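PDB 3U24: putative Lipoprotein from Shewanella oneidensis, which is of unknown function but binds zinc ions and belongs to the DUF885 family, whose wider clan consists of zinc metallopeptidases and their relatives. Local coordinates for residues A31-L36 and P425-S430; S144-M149 and D200-L205; T380-M385 and S392-Y397. All blocks are in the same frame, centred on the assembly; numbering follows the deposited sequence. Where two conformers were deposited one is given.

Interaction 1: A31-L36 and P425-S430. With ZN (zinc ion), chain H.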
loop_
_atom_site.group_PDB
_atom_site.type_symbol
_atom_site.label_atom_id
_atom_site.label_comp_id
_atom_site.label_asym_id
_atom_site.label_seq_id
_atom_site.Cartn_x
_atom_site.Cartn_y
_atom_site.Cartn_z
ATOM N N ALA A 31 -20.755 -7.768 15.259
ATOM C CA ALA A 31 -21.853 -8.135 14.363
ATOM C C ALA A 31 -21.669 -7.513 12.981
ATOM O O ALA A 31 -22.034 -8.102 11.981
ATOM C CB ALA A 31 -23.194 -7.722 14.947
ATOM N N PHE A 32 -21.096 -6.327 12.921
ATOM C CA PHE A 32 -20.859 -5.691 11.654
ATOM C C PHE A 32 -19.882 -6.518 10.790
ATOM O O PHE A 32 -20.110 -6.761 9.616
ATOM C CB PHE A 32 -20.287 -4.284 11.861
ATOM C CG PHE A 32 -19.803 -3.662 10.599
ATOM C CD1 PHE A 32 -20.684 -3.130 9.724
ATOM C CD2 PHE A 32 -18.477 -3.673 10.278
ATOM C CE1 PHE A 32 -20.273 -2.579 8.537
ATOM C CE2 PHE A 32 -18.037 -3.130 9.096
ATOM C CZ PHE A 32 -18.948 -2.590 8.222
ATOM N N ILE A 33 -18.759 -6.893 11.368
ATOM C CA ILE A 33 -17.778 -7.728 10.683
ATOM C C ILE A 33 -18.426 -9.057 10.288
ATOM O O ILE A 33 -18.292 -9.496 9.147
ATOM C CB ILE A 33 -16.510 -7.941 11.554
ATOM C CG1 ILE A 33 -15.757 -6.597 11.734
ATOM C CG2 ILE A 33 -15.597 -9.034 10.985
ATOM C CD1 ILE A 33 -15.521 -5.882 10.421
ATOM N N ASP A 34 -19.166 -9.687 11.192
ATOM C CA ASP A 34 -19.892 -10.877 10.782
ATOM C C ASP A 34 -20.802 -10.659 9.566
ATOM O O ASP A 34 -20.801 -11.480 8.648
ATOM C CB ASP A 34 -20.669 -11.454 11.931
ATOM C CG ASP A 34 -19.761 -12.114 12.969
ATOM O OD1 ASP A 34 -18.571 -12.387 12.649
ATOM O OD2 ASP A 34 -20.253 -12.357 14.099
ATOM N N ASP A 35 -21.523 -9.539 9.533
ATOM C CA ASP A 35 -22.382 -9.257 8.424
ATOM C C ASP A 35 -21.597 -8.945 7.179
ATOM O O ASP A 35 -22.037 -9.289 6.106
ATOM C CB ASP A 35 -23.310 -8.083 8.727
ATOM C CG ASP A 35 -24.336 -8.430 9.781
ATOM O OD1 ASP A 35 -24.520 -9.641 9.997
ATOM O OD2 ASP A 35 -24.948 -7.512 10.400
ATOM N N LEU A 36 -20.448 -8.292 7.314
ATOM C CA LEU A 36 -19.635 -7.974 6.156
ATOM C C LEU A 36 -19.177 -9.265 5.521
ATOM O O LEU A 36 -19.228 -9.379 4.327
ATOM C CB LEU A 36 -18.442 -7.088 6.508
ATOM C CG LEU A 36 -17.623 -6.560 5.341
ATOM C CD1 LEU A 36 -18.464 -5.712 4.407
ATOM C CD2 LEU A 36 -16.376 -5.831 5.864
ATOM N N PRO A 425 -5.244 -3.086 20.321
ATOM C CA PRO A 425 -5.758 -3.434 18.993
ATOM C C PRO A 425 -7.294 -3.525 18.876
ATOM O O PRO A 425 -8.003 -3.652 19.849
ATOM C CB PRO A 425 -5.146 -4.826 18.762
ATOM C CG PRO A 425 -5.118 -5.418 20.145
ATOM C CD PRO A 425 -4.873 -4.278 21.107
ATOM N N SER A 426 -7.803 -3.431 17.668
ATOM C CA SER A 426 -9.178 -3.792 17.412
ATOM C C SER A 426 -9.262 -4.453 16.063
ATOM O O SER A 426 -8.465 -4.156 15.162
ATOM C CB SER A 426 -10.098 -2.575 17.453
ATOM O OG SER A 426 -10.068 -1.894 16.226
ATOM N N LEU A 427 -10.231 -5.346 15.922
ATOM C CA LEU A 427 -10.451 -6.027 14.655
ATOM C C LEU A 427 -10.690 -5.015 13.538
ATOM O O LEU A 427 -10.062 -5.086 12.515
ATOM C CB LEU A 427 -11.608 -7.032 14.787
ATOM C CG LEU A 427 -11.736 -8.144 13.717
ATOM C CD1 LEU A 427 -10.410 -8.836 13.393
ATOM C CD2 LEU A 427 -12.770 -9.186 14.163
ATOM N N VAL A 428 -11.548 -4.021 13.762
ATOM C CA VAL A 428 -11.799 -2.979 12.769
ATOM C C VAL A 428 -10.543 -2.224 12.293
ATOM O O VAL A 428 -10.368 -2.035 11.103
ATOM C CB VAL A 428 -12.895 -2.012 13.252
ATOM C CG1 VAL A 428 -13.046 -0.823 12.307
ATOM C CG2 VAL A 428 -14.210 -2.781 13.373
ATOM N N LYS A 429 -9.678 -1.807 13.211
ATOM C CA LYS A 429 -8.441 -1.136 12.829
ATOM C C LYS A 429 -7.512 -2.064 12.101
ATOM O O LYS A 429 -6.818 -1.629 11.195
ATOM C CB LYS A 429 -7.683 -0.567 14.027
ATOM C CG LYS A 429 -8.413 0.523 14.778
ATOM C CD LYS A 429 -7.461 1.297 15.693
ATOM C CE LYS A 429 -6.912 0.441 16.818
ATOM N NZ LYS A 429 -6.709 1.294 18.011
ATOM N N SER A 430 -7.466 -3.330 12.498
ATOM C CA SER A 430 -6.589 -4.282 11.830
ATOM C C SER A 430 -7.045 -4.493 10.387
ATOM O O SER A 430 -6.237 -4.498 9.511
ATOM C CB SER A 430 -6.527 -5.611 12.587
ATOM O OG SER A 430 -5.898 -5.421 13.838
HETATM ZN ZN ZN H . -26.105 -10.600 11.346
HETATM O O HOH W 1 -24.549 -10.007 12.985
HETATM O O HOH W 2 -27.146 -8.570 12.487
#
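Apolar packing joins Ile33 to Leu427 and Val428. The two branches of Ile33 are divided between the two partners: CG2 lies 4.3 Å from Leu427 CD2, and CG1 approaches Val428 CG2 at 4.4 Å. With chi1 at -66°, CG2 is the branch set opposite the backbone N, and CG1 is directed at the valine. Both distances are at the loose end of van der Waals contact, so this is a side chain straddling two neighbours rather than one locked by them. The CA atoms of Ile33 and Val428 are nevertheless only 7.9 Å apart, which places the helices as direct neighbours. Tyr369, Leu431 and Phe432 also touch Ile33.

No hydrogen bond crosses between the segments. Within 425-430, Ser426 precedes helix 427-432 and occupies its N-cap position: Lys429 N donates to Ser426 OG at 3.0 Å, with a nearly straight angle of 168°. The same hydroxyl is hydrogen-bonded to Asp93 of helix 88-111, so the cap is itself tied to a neighbouring helix.

Metal coordination belongs to the face of helix 25-39 turned from Val428. Asp35 binds zinc through OD1 at 2.3 Å, while OD2 stays 3.4 Å from the metal; the carboxylate is therefore monodentate. Two waters are further ligands of the zinc. One of them, water 2, also donates to Asp35 OD2 at 3.2 Å, bridging metal and carboxylate, and Gln74 holds the same OD2 from helix 61-79. Together the bonds to the metal-bound water and to Gln74, a second-shell residue, would help fix the carboxylate's rotation.

The arrangement is thus an apolar helix-helix contact at the N-capped start of a short helix, with a separate, monodentate aspartate-zinc site on the other face of helix 25-39.

Interaction 2: S144-M149 and D200-L205. With EDO (1,2-ethanediol), chain P.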
loop_
_atom_site.group_PDB
_atom_site.type_symbol
_atom_site.label_atom_id
_atom_site.label_comp_id
_atom_site.label_asym_id
_atom_site.label_seq_id
_atom_site.Cartn_x
_atom_site.Cartn_y
_atom_site.Cartn_z
ATOM N N SER A 144 -13.384 -26.904 -1.403
ATOM C CA SER A 144 -13.728 -25.490 -1.556
ATOM C C SER A 144 -13.581 -25.049 -3.016
ATOM O O SER A 144 -14.465 -24.373 -3.581
ATOM C CB SER A 144 -12.894 -24.590 -0.621
ATOM O OG SER A 144 -13.336 -24.771 0.722
ATOM N N VAL A 145 -12.478 -25.435 -3.625
ATOM C CA VAL A 145 -12.225 -25.127 -5.024
ATOM C C VAL A 145 -13.274 -25.830 -5.935
ATOM O O VAL A 145 -13.806 -25.231 -6.886
ATOM C CB VAL A 145 -10.813 -25.602 -5.415
ATOM C CG1 VAL A 145 -10.620 -25.536 -6.925
ATOM C CG2 VAL A 145 -9.784 -24.761 -4.679
ATOM N N LEU A 146 -13.564 -27.100 -5.619
ATOM C CA LEU A 146 -14.580 -27.831 -6.368
ATOM C C LEU A 146 -15.886 -27.000 -6.433
ATOM O O LEU A 146 -16.384 -26.766 -7.519
ATOM C CB LEU A 146 -14.814 -29.250 -5.792
ATOM C CG LEU A 146 -15.844 -30.194 -6.421
ATOM C CD1 LEU A 146 -15.512 -30.434 -7.891
ATOM C CD2 LEU A 146 -15.857 -31.502 -5.645
ATOM N N ALA A 147 -16.356 -26.491 -5.285
ATOM C CA ALA A 147 -17.604 -25.733 -5.202
ATOM C C ALA A 147 -17.452 -24.356 -5.839
ATOM O O ALA A 147 -18.361 -23.864 -6.535
ATOM C CB ALA A 147 -18.110 -25.619 -3.724
ATOM N N ARG A 148 -16.305 -23.726 -5.629
ATOM C CA ARG A 148 -16.100 -22.363 -6.127
ATOM C C ARG A 148 -16.047 -22.274 -7.664
ATOM O O ARG A 148 -16.313 -21.221 -8.247
ATOM C CB ARG A 148 -14.839 -21.767 -5.474
ATOM C CG ARG A 148 -14.634 -20.260 -5.621
ATOM C CD ARG A 148 -13.275 -19.805 -5.064
ATOM N NE ARG A 148 -13.163 -18.353 -5.079
ATOM C CZ ARG A 148 -13.622 -17.571 -4.098
ATOM N NH1 ARG A 148 -14.172 -18.106 -2.986
ATOM N NH2 ARG A 148 -13.518 -16.249 -4.213
HETATM N N MSE A 149 -15.655 -23.370 -8.316
HETATM C CA MSE A 149 -15.640 -23.423 -9.782
HETATM C C MSE A 149 -17.039 -23.386 -10.458
HETATM O O MSE A 149 -17.138 -22.957 -11.629
HETATM C CB MSE A 149 -14.850 -24.650 -10.286
HETATM C CG MSE A 149 -13.346 -24.528 -10.092
HETATM SE SE MSE A 149 -12.382 -25.982 -11.001
HETATM C CE MSE A 149 -13.188 -27.481 -10.020
ATOM N N ASP A 200 -13.580 -40.887 -5.835
ATOM C CA ASP A 200 -13.556 -40.956 -7.290
ATOM C C ASP A 200 -14.640 -40.104 -7.978
ATOM O O ASP A 200 -14.391 -39.541 -9.047
ATOM C CB ASP A 200 -13.644 -42.412 -7.763
ATOM C CG ASP A 200 -12.335 -43.176 -7.562
ATOM O OD1 ASP A 200 -11.318 -42.541 -7.173
ATOM O OD2 ASP A 200 -12.317 -44.408 -7.812
ATOM N N ALA A 201 -15.817 -40.021 -7.367
ATOM C CA ALA A 201 -16.880 -39.182 -7.885
ATOM C C ALA A 201 -16.486 -37.691 -7.790
ATOM O O ALA A 201 -16.690 -36.929 -8.739
ATOM C CB ALA A 201 -18.201 -39.448 -7.145
ATOM N N GLU A 202 -15.903 -37.293 -6.665
ATOM C CA GLU A 202 -15.437 -35.912 -6.523
ATOM C C GLU A 202 -14.335 -35.544 -7.561
ATOM O O GLU A 202 -14.327 -34.451 -8.091
ATOM C CB GLU A 202 -14.965 -35.631 -5.092
ATOM C CG GLU A 202 -16.074 -35.533 -4.060
ATOM C CD GLU A 202 -15.541 -35.570 -2.641
ATOM O OE1 GLU A 202 -14.671 -36.445 -2.335
ATOM O OE2 GLU A 202 -15.981 -34.720 -1.809
ATOM N N LYS A 203 -13.424 -36.477 -7.833
ATOM C CA LYS A 203 -12.360 -36.247 -8.810
ATOM C C LYS A 203 -12.951 -35.999 -10.199
ATOM O O LYS A 203 -12.516 -35.079 -10.900
ATOM C CB LYS A 203 -11.364 -37.413 -8.816
ATOM C CG LYS A 203 -10.514 -37.398 -7.550
ATOM C CD LYS A 203 -9.515 -38.552 -7.463
ATOM C CE LYS A 203 -8.951 -38.661 -6.050
ATOM N NZ LYS A 203 -7.937 -39.753 -5.878
ATOM N N ALA A 204 -13.955 -36.807 -10.581
ATOM C CA ALA A 204 -14.538 -36.719 -11.915
ATOM C C ALA A 204 -15.324 -35.419 -12.027
ATOM O O ALA A 204 -15.273 -34.758 -13.033
ATOM C CB ALA A 204 -15.430 -37.948 -12.217
ATOM N N LEU A 205 -16.042 -35.033 -10.969
ATOM C CA LEU A 205 -16.760 -33.773 -10.964
ATOM C C LEU A 205 -15.774 -32.597 -11.114
ATOM O O LEU A 205 -16.050 -31.579 -11.810
ATOM C CB LEU A 205 -17.512 -33.620 -9.672
ATOM C CG LEU A 205 -18.365 -32.342 -9.527
ATOM C CD1 LEU A 205 -19.360 -32.191 -10.693
ATOM C CD2 LEU A 205 -19.042 -32.281 -8.139
HETATM C C1 EDO P . -11.539 -12.769 -6.328
HETATM O O1 EDO P . -10.664 -13.413 -7.270
HETATM C C2 EDO P . -13.026 -12.850 -6.730
HETATM O O2 EDO P . -13.491 -14.182 -6.511
#
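Leu146 and Leu205 meet in an apolar helix-helix contact between helix 138-148 and the first turns of the long helix 200-234. The geometry is that of two leucines crossing at about a right angle: Leu146 CD1 sits 3.8 Å from Leu205 CG, near the branch point rather than a methyl end. Its other methyl, CD2, rests 4.1 Å from Glu202 O, one turn earlier, so the forked end of Leu146 spans the helical turn between the two residues. Both leucines carry CG opposite the backbone N (chi1 180° for Leu146), which sends the two branched ends into the gap between the helices. Phe206 also touches Leu146.

Polar ties border the leucines. The carboxylate of Glu202 forms a salt bridge with Arg143, and Leu146 O accepts from Arg209, linking the same two helices again. Arg148 extends from the other side of its helix, where NH2 donates to O2 of an ethanediol at 3.1 Å, near the guanidinium plane but bent, and also bonds Thr42. The diol probably comes from the crystallisation liquor.

Away from the metal sites, this is leucine-mediated helix packing of an all-alpha region, with charged groups bordering the apolar centre.

Interaction 3: T380-M385 and S392-Y397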
loop_
_atom_site.group_PDB
_atom_site.type_symbol
_atom_site.label_atom_id
_atom_site.label_comp_id
_atom_site.label_asym_id
_atom_site.label_seq_id
_atom_site.Cartn_x
_atom_site.Cartn_y
_atom_site.Cartn_z
ATOM N N THR A 380 15.800 -9.068 1.171
ATOM C CA THR A 380 16.164 -9.993 0.086
ATOM C C THR A 380 17.645 -9.981 -0.220
ATOM O O THR A 380 18.141 -8.934 -0.690
ATOM C CB THR A 380 15.426 -9.700 -1.235
ATOM O OG1 THR A 380 14.023 -9.631 -0.949
ATOM C CG2 THR A 380 15.713 -10.828 -2.290
ATOM N N PRO A 381 18.345 -11.143 0.022
ATOM C CA PRO A 381 19.714 -11.214 -0.497
ATOM C C PRO A 381 19.747 -10.985 -2.030
ATOM O O PRO A 381 18.723 -11.130 -2.757
ATOM C CB PRO A 381 20.225 -12.636 -0.081
ATOM C CG PRO A 381 19.032 -13.406 0.364
ATOM C CD PRO A 381 17.957 -12.399 0.727
ATOM N N LEU A 382 20.922 -10.571 -2.480
ATOM C CA LEU A 382 21.148 -10.279 -3.875
ATOM C C LEU A 382 21.811 -11.520 -4.486
ATOM O O LEU A 382 23.027 -11.594 -4.637
ATOM C CB LEU A 382 21.993 -9.010 -3.982
ATOM C CG LEU A 382 21.477 -7.888 -3.083
ATOM C CD1 LEU A 382 22.318 -6.634 -3.188
ATOM C CD2 LEU A 382 20.019 -7.615 -3.411
ATOM N N ASP A 383 20.980 -12.521 -4.743
ATOM C CA ASP A 383 21.339 -13.711 -5.516
ATOM C C ASP A 383 20.250 -13.808 -6.565
ATOM O O ASP A 383 19.134 -13.304 -6.353
ATOM C CB ASP A 383 21.338 -14.976 -4.641
ATOM C CG ASP A 383 20.015 -15.168 -3.838
ATOM O OD1 ASP A 383 20.019 -14.850 -2.637
ATOM O OD2 ASP A 383 18.980 -15.634 -4.386
ATOM N N GLY A 384 20.545 -14.451 -7.683
ATOM C CA GLY A 384 19.571 -14.573 -8.778
ATOM C C GLY A 384 19.773 -13.466 -9.796
ATOM O O GLY A 384 20.022 -13.735 -10.988
HETATM N N MSE A 385 19.671 -12.225 -9.306
HETATM C CA MSE A 385 20.068 -11.027 -10.055
HETATM C C MSE A 385 21.453 -11.209 -10.754
HETATM O O MSE A 385 22.324 -11.954 -10.281
HETATM C CB MSE A 385 20.100 -9.802 -9.115
HETATM C CG MSE A 385 18.726 -9.322 -8.550
HETATM SE SE MSE A 385 18.782 -7.493 -7.726
HETATM C CE MSE A 385 16.860 -7.227 -7.370
ATOM N N SER A 392 23.193 -2.083 -9.586
ATOM C CA SER A 392 22.216 -0.982 -9.639
ATOM C C SER A 392 21.413 -0.876 -8.348
ATOM O O SER A 392 21.090 0.218 -7.896
ATOM C CB SER A 392 21.241 -1.117 -10.819
ATOM O OG SER A 392 21.913 -0.828 -12.037
ATOM N N TYR A 393 21.074 -2.025 -7.782
ATOM C CA TYR A 393 20.334 -2.080 -6.549
ATOM C C TYR A 393 21.139 -1.486 -5.413
ATOM O O TYR A 393 20.610 -0.716 -4.637
ATOM C CB TYR A 393 19.971 -3.517 -6.237
ATOM C CG TYR A 393 19.069 -3.700 -5.066
ATOM C CD1 TYR A 393 19.603 -3.854 -3.785
ATOM C CD2 TYR A 393 17.671 -3.758 -5.225
ATOM C CE1 TYR A 393 18.776 -4.035 -2.674
ATOM C CE2 TYR A 393 16.831 -3.953 -4.113
ATOM C CZ TYR A 393 17.383 -4.087 -2.840
ATOM O OH TYR A 393 16.589 -4.277 -1.711
ATOM N N LEU A 394 22.410 -1.853 -5.323
ATOM C CA LEU A 394 23.276 -1.345 -4.279
ATOM C C LEU A 394 23.542 0.136 -4.427
ATOM O O LEU A 394 23.737 0.821 -3.424
ATOM C CB LEU A 394 24.593 -2.125 -4.232
ATOM C CG LEU A 394 24.456 -3.580 -3.763
ATOM C CD1 LEU A 394 25.730 -4.369 -4.009
ATOM C CD2 LEU A 394 24.107 -3.607 -2.280
ATOM N N ARG A 395 23.524 0.658 -5.648
ATOM C CA ARG A 395 23.600 2.106 -5.815
ATOM C C ARG A 395 22.358 2.874 -5.314
ATOM O O ARG A 395 22.480 3.980 -4.793
ATOM C CB ARG A 395 23.881 2.463 -7.248
ATOM C CG ARG A 395 25.240 1.936 -7.632
ATOM C CD ARG A 395 25.883 2.681 -8.747
ATOM N NE ARG A 395 27.089 1.951 -9.149
ATOM C CZ ARG A 395 27.747 2.200 -10.264
ATOM N NH1 ARG A 395 27.345 3.181 -11.048
ATOM N NH2 ARG A 395 28.812 1.492 -10.589
ATOM N N GLU A 396 21.181 2.284 -5.509
ATOM C CA GLU A 396 19.940 2.811 -4.973
ATOM C C GLU A 396 20.022 2.724 -3.433
ATOM O O GLU A 396 19.868 3.733 -2.725
ATOM C CB GLU A 396 18.764 1.967 -5.496
ATOM C CG GLU A 396 17.600 2.719 -6.136
ATOM C CD GLU A 396 16.311 1.900 -6.129
ATOM O OE1 GLU A 396 16.247 0.827 -6.805
ATOM O OE2 GLU A 396 15.352 2.334 -5.431
ATOM N N TYR A 397 20.321 1.529 -2.927
ATOM C CA TYR A 397 20.434 1.299 -1.458
ATOM C C TYR A 397 21.866 1.430 -0.937
ATOM O O TYR A 397 22.406 0.540 -0.292
ATOM C CB TYR A 397 19.727 0.013 -1.026
ATOM C CG TYR A 397 18.269 0.063 -1.417
ATOM C CD1 TYR A 397 17.333 0.737 -0.634
ATOM C CD2 TYR A 397 17.837 -0.520 -2.577
ATOM C CE1 TYR A 397 16.001 0.813 -1.000
ATOM C CE2 TYR A 397 16.515 -0.438 -2.970
ATOM C CZ TYR A 397 15.602 0.230 -2.177
ATOM O OH TYR A 397 14.291 0.283 -2.595
#
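Different first torsions bring Leu382 and Tyr393 together. Leu382 has CG beside its backbone N (chi1 -47°), so that its forked end reaches from the loop to the helix; Tyr393 holds CG trans to N (chi1 -173°) and presents a ring face to it. The two side chains cross at about a right angle. Leu382 CD2 stands over that face, 4.2 Å from the ring centroid and 27° off the normal, which meets the geometry of a CH-pi contact; its nearest ring atom is Tyr393 CD1 at 3.8 Å. The other methyl, Leu382 CD1, packs on Leu394 CD2 at 3.6 Å, so one leucine serves two successive helix residues. Cutting Leu382 back to alanine would remove both methyls, and is likely to leave the Tyr393 face without its CH-pi partner and open a gap beside Leu394 CD2.

The selenomethionine Met385 approaches from the same side of the ring. Its SE lies 5.2 Å from the Tyr393 centroid in an oblique Met-aromatic contact, and its CE comes to 4.2 Å from Tyr393 CD2. Met385 is exposed and poorly ordered, so this half of the contact is less certain. The loop leaves strand 376-379 and then folds back on helix 387-396, which follows it directly. Across the ring from Leu382, Tyr397 sets its CD2 3.5 Å above the plane, offset toward the rim.

Outside the segments, Leu382 O accepts from Arg316 NE, and the side chain of Leu394 also touches His313, which together with Glu391 binds a zinc ion.

Overall arrangement
The three contacts lie far apart in a mainly helical chain, with no touch between any pair. Interaction 1 joins helix 25-39 to helix 427-432 across 388 intervening residues; interactions 2 and 3 follow one another in series inside that loop. The centre of interaction 1 is about 32 Å from that of interaction 2 and about 39 Å from that of interaction 3, which lies on the opposite side of the chain's centre. The centres of interactions 2 and 3 are about 44 Å apart. Interaction 2 joins two helices, whereas interaction 3 folds the loop after sheet strand 376-379 onto helix 387-396. Together they combine long-range closure with local packing, and interactions 1 and 3 lie near separate zinc sites.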